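Local structure of iron-binding zinc finger CDGSH type domain-containing protein (Magnetospirillum magneticum, 3TBN) at residues T23-G27 with K28-W32. The protein binds two [2Fe-2S] clusters through its paired CDGSH-type domains, as a type 6 member of this iron-sulfur family. Sequence-based numbering, arbitrary orientation.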
ATOM      1  N   THR A  23       1.291   0.706  14.520  0.91  8.60           N
ATOM      2  CA  THR A  23       2.377   0.373  15.425  0.99  9.18           C
ATOM      3  C   THR A  23       2.876  -1.008  15.041  0.94  9.95           C
ATOM      4  O   THR A  23       2.097  -1.958  15.007  0.89 13.32           O
ATOM      5  CB  THR A  23       1.901   0.389  16.883  0.98 10.94           C
ATOM      6  OG1 THR A  23       1.383   1.689  17.192  0.86 13.50           O
ATOM      7  CG2 THR A  23       3.052   0.060  17.822  1.00 16.02           C
ATOM      8  N   VAL A  24       4.163  -1.108  14.719  0.95  9.34           N
ATOM      9  CA  VAL A  24       4.753  -2.361  14.272  0.98  9.35           C
ATOM     10  C   VAL A  24       5.746  -2.917  15.288  0.96  9.84           C
ATOM     11  O   VAL A  24       6.320  -2.181  16.098  0.87 10.46           O
ATOM     12  CB  VAL A  24       5.442  -2.208  12.890  1.00 10.66           C
ATOM     13  CG1 VAL A  24       4.407  -1.908  11.812  1.00 13.49           C
ATOM     14  CG2 VAL A  24       6.528  -1.133  12.927  1.00 13.19           C
ATOM     15  N   GLU A  25       5.922  -4.233  15.227  0.95 10.00           N
ATOM     16  CA  GLU A  25       6.815  -4.967  16.108  0.98 10.84           C
ATOM     17  C   GLU A  25       8.114  -5.293  15.387  0.90 10.23           C
ATOM     18  O   GLU A  25       8.109  -5.734  14.238  0.88 10.33           O
ATOM     19  CB  GLU A  25       6.154  -6.270  16.554  1.00 12.09           C
ATOM     20  CG  GLU A  25       4.825  -6.097  17.269  1.00 15.36           C
ATOM     21  CD  GLU A  25       4.190  -7.430  17.609  0.93 16.55           C
ATOM     22  OE1 GLU A  25       3.271  -7.857  16.884  0.79 16.62           O
ATOM     23  OE2 GLU A  25       4.626  -8.063  18.593  0.82 19.21           O
ATOM     24  N   ALA A  26       9.230  -5.088  16.072  0.90 12.03           N
ATOM     25  CA  ALA A  26      10.534  -5.392  15.501  1.00 13.74           C
ATOM     26  C   ALA A  26      10.617  -6.848  15.054  0.90 12.67           C
ATOM     27  O   ALA A  26      10.248  -7.764  15.790  0.86 13.34           O
ATOM     28  CB  ALA A  26      11.629  -5.089  16.509  1.00 21.00           C
ATOM     29  N   GLY A  27      11.106  -7.050  13.835  0.96 12.77           N
ATOM     30  CA  GLY A  27      11.379  -8.379  13.326  0.91 13.58           C
ATOM     31  C   GLY A  27      10.184  -9.138  12.778  0.84 10.86           C
ATOM     32  O   GLY A  27      10.361 -10.240  12.264  0.86 13.26           O
ATOM     33  N   LYS A  28       8.980  -8.582  12.895  0.92  9.94           N
ATOM     34  CA  LYS A  28       7.796  -9.222  12.336  0.92  9.11           C
ATOM     35  C   LYS A  28       7.584  -8.726  10.912  0.93  8.25           C
ATOM     36  O   LYS A  28       7.788  -7.552  10.626  0.90  8.65           O
ATOM     37  CB  LYS A  28       6.566  -8.924  13.197  0.97  9.94           C
ATOM     38  CG  LYS A  28       5.281  -9.541  12.666  1.00 10.12           C
ATOM     39  CD  LYS A  28       4.163  -9.488  13.689  1.00 12.49           C
ATOM     40  CE  LYS A  28       4.347 -10.554  14.755  1.00 17.09           C
ATOM     41  NZ  LYS A  28       3.191 -10.591  15.683  0.99 19.03           N
ATOM     42  N   THR A  29       7.197  -9.626  10.016  0.95  8.30           N
ATOM     43  CA  THR A  29       6.971  -9.267   8.626  0.96  7.94           C
ATOM     44  C   THR A  29       5.504  -8.926   8.381  0.95  6.85           C
ATOM     45  O   THR A  29       4.607  -9.712   8.691  0.92  8.52           O
ATOM     46  CB  THR A  29       7.405 -10.400   7.687  0.98  9.19           C
ATOM     47  OG1 THR A  29       8.784 -10.718   7.923  0.95 11.04           O
ATOM     48  CG2 THR A  29       7.220  -9.994   6.236  1.00 11.54           C
ATOM     49  N   TYR A  30       5.297  -7.733   7.830  0.96  6.81           N
ATOM     50  CA  TYR A  30       3.991  -7.220   7.439  0.97  7.24           C
ATOM     51  C   TYR A  30       3.885  -7.283   5.924  0.95  7.34           C
ATOM     52  O   TYR A  30       4.867  -7.092   5.214  0.91  9.91           O
ATOM     53  CB  TYR A  30       3.825  -5.770   7.930  1.00  8.13           C
ATOM     54  CG  TYR A  30       3.883  -5.686   9.434  0.96  7.08           C
ATOM     55  CD1 TYR A  30       2.722  -5.687  10.193  0.96  7.37           C
ATOM     56  CD2 TYR A  30       5.102  -5.679  10.101  0.98  8.03           C
ATOM     57  CE1 TYR A  30       2.770  -5.663  11.574  0.94  8.06           C
ATOM     58  CE2 TYR A  30       5.159  -5.652  11.482  0.96  8.07           C
ATOM     59  CZ  TYR A  30       3.991  -5.649  12.211  0.97  7.81           C
ATOM     60  OH  TYR A  30       4.058  -5.633  13.583  0.95  9.29           O
ATOM     61  N   HIS A  31       2.689  -7.543   5.426  0.96  6.61           N
ATOM     62  CA  HIS A  31       2.480  -7.677   3.996  0.96  6.58           C
ATOM     63  C   HIS A  31       1.554  -6.568   3.540  0.95  6.21           C
ATOM     64  O   HIS A  31       0.350  -6.603   3.772  0.95  7.00           O
ATOM     65  CB  HIS A  31       1.942  -9.069   3.685  0.96  8.59           C
ATOM     66  CG  HIS A  31       2.838 -10.154   4.190  0.92  9.24           C
ATOM     67  ND1 HIS A  31       3.899 -10.638   3.457  0.88 10.69           N
ATOM     68  CD2 HIS A  31       2.879 -10.799   5.380  0.87 11.07           C
ATOM     69  CE1 HIS A  31       4.534 -11.559   4.158  0.87 11.86           C
ATOM     70  NE2 HIS A  31       3.935 -11.675   5.329  0.85 11.11           N
ATOM     71  N   TRP A  32       2.154  -5.544   2.949  0.98  6.71           N
ATOM     72  CA  TRP A  32       1.439  -4.349   2.527  1.00  6.81           C
ATOM     73  C   TRP A  32       0.644  -4.598   1.261  0.97  6.40           C
ATOM     74  O   TRP A  32       1.166  -5.158   0.294  0.94  7.06           O
ATOM     75  CB  TRP A  32       2.457  -3.245   2.274  1.00  7.40           C
ATOM     76  CG  TRP A  32       1.892  -1.967   1.742  0.98  6.48           C
ATOM     77  CD1 TRP A  32       1.117  -1.074   2.416  0.92  6.89           C
ATOM     78  CD2 TRP A  32       2.088  -1.420   0.432  0.96  6.46           C
ATOM     79  NE1 TRP A  32       0.815  -0.003   1.609  0.98  6.82           N
ATOM     80  CE2 TRP A  32       1.399  -0.192   0.384  0.97  6.35           C
ATOM     81  CE3 TRP A  32       2.779  -1.852  -0.703  0.96  7.55           C
ATOM     82  CZ2 TRP A  32       1.389   0.615  -0.755  0.95  7.65           C
ATOM     83  CZ3 TRP A  32       2.761  -1.052  -1.836  0.97  7.79           C
ATOM     84  CH2 TRP A  32       2.073   0.167  -1.852  0.97  8.13           C
TER
HETATM   85  O   HOH W   1       1.974  -6.568  14.990  0.65  7.66           O
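A type II beta turn from Glu25 to Lys28 links strand 20-24 to strand 30-32, and Tyr30 lays its ring back across the mouth of this bend onto Val24 and Glu25. At the turn itself, Lys28 N donates to Glu25 O at 3.3 Å, and Gly27 takes the third position with a positive phi of 81°. The lysine also reaches back with its side chain: CG leaves anti to the backbone N (chi1 179°), and a bend at chi3 (-77°) brings Lys28 NZ to 3.0 Å from Glu25 OE1 in a salt bridge. The two side chains lie side by side, pointing the same way, and NZ meets OE1 from above the carboxylate plane. The phenol is held separately: Glu25 N points at Tyr30 OH (2.9 Å) near the ring plane in an almost straight bond. A water ties the same hydroxyl to the glutamate, lying 2.7 Å from Tyr30 OH and donating to Glu25 OE1 at 2.6 Å. The bend belongs to the first CDGSH-type sequence range, but its two strands pair antiparallel, in separate two-stranded sheets, with 64-68 and 56-58, which lie in the second range; the Tyr30 side chain lies about 12 Å from a bound cluster. Buried Val24 lies over one face of the Tyr30 ring, its CG1 3.9 Å from the Tyr30 ring centroid in a CH-pi contact, and its CB packs on Tyr30 CE2. Val24 itself also touches Pro60 and, on strand 64-68, Ala66 and Phe68. A phenylalanine in place of Tyr30 would probably leave Glu25 N without this acceptor and the bridging water without one of its partners.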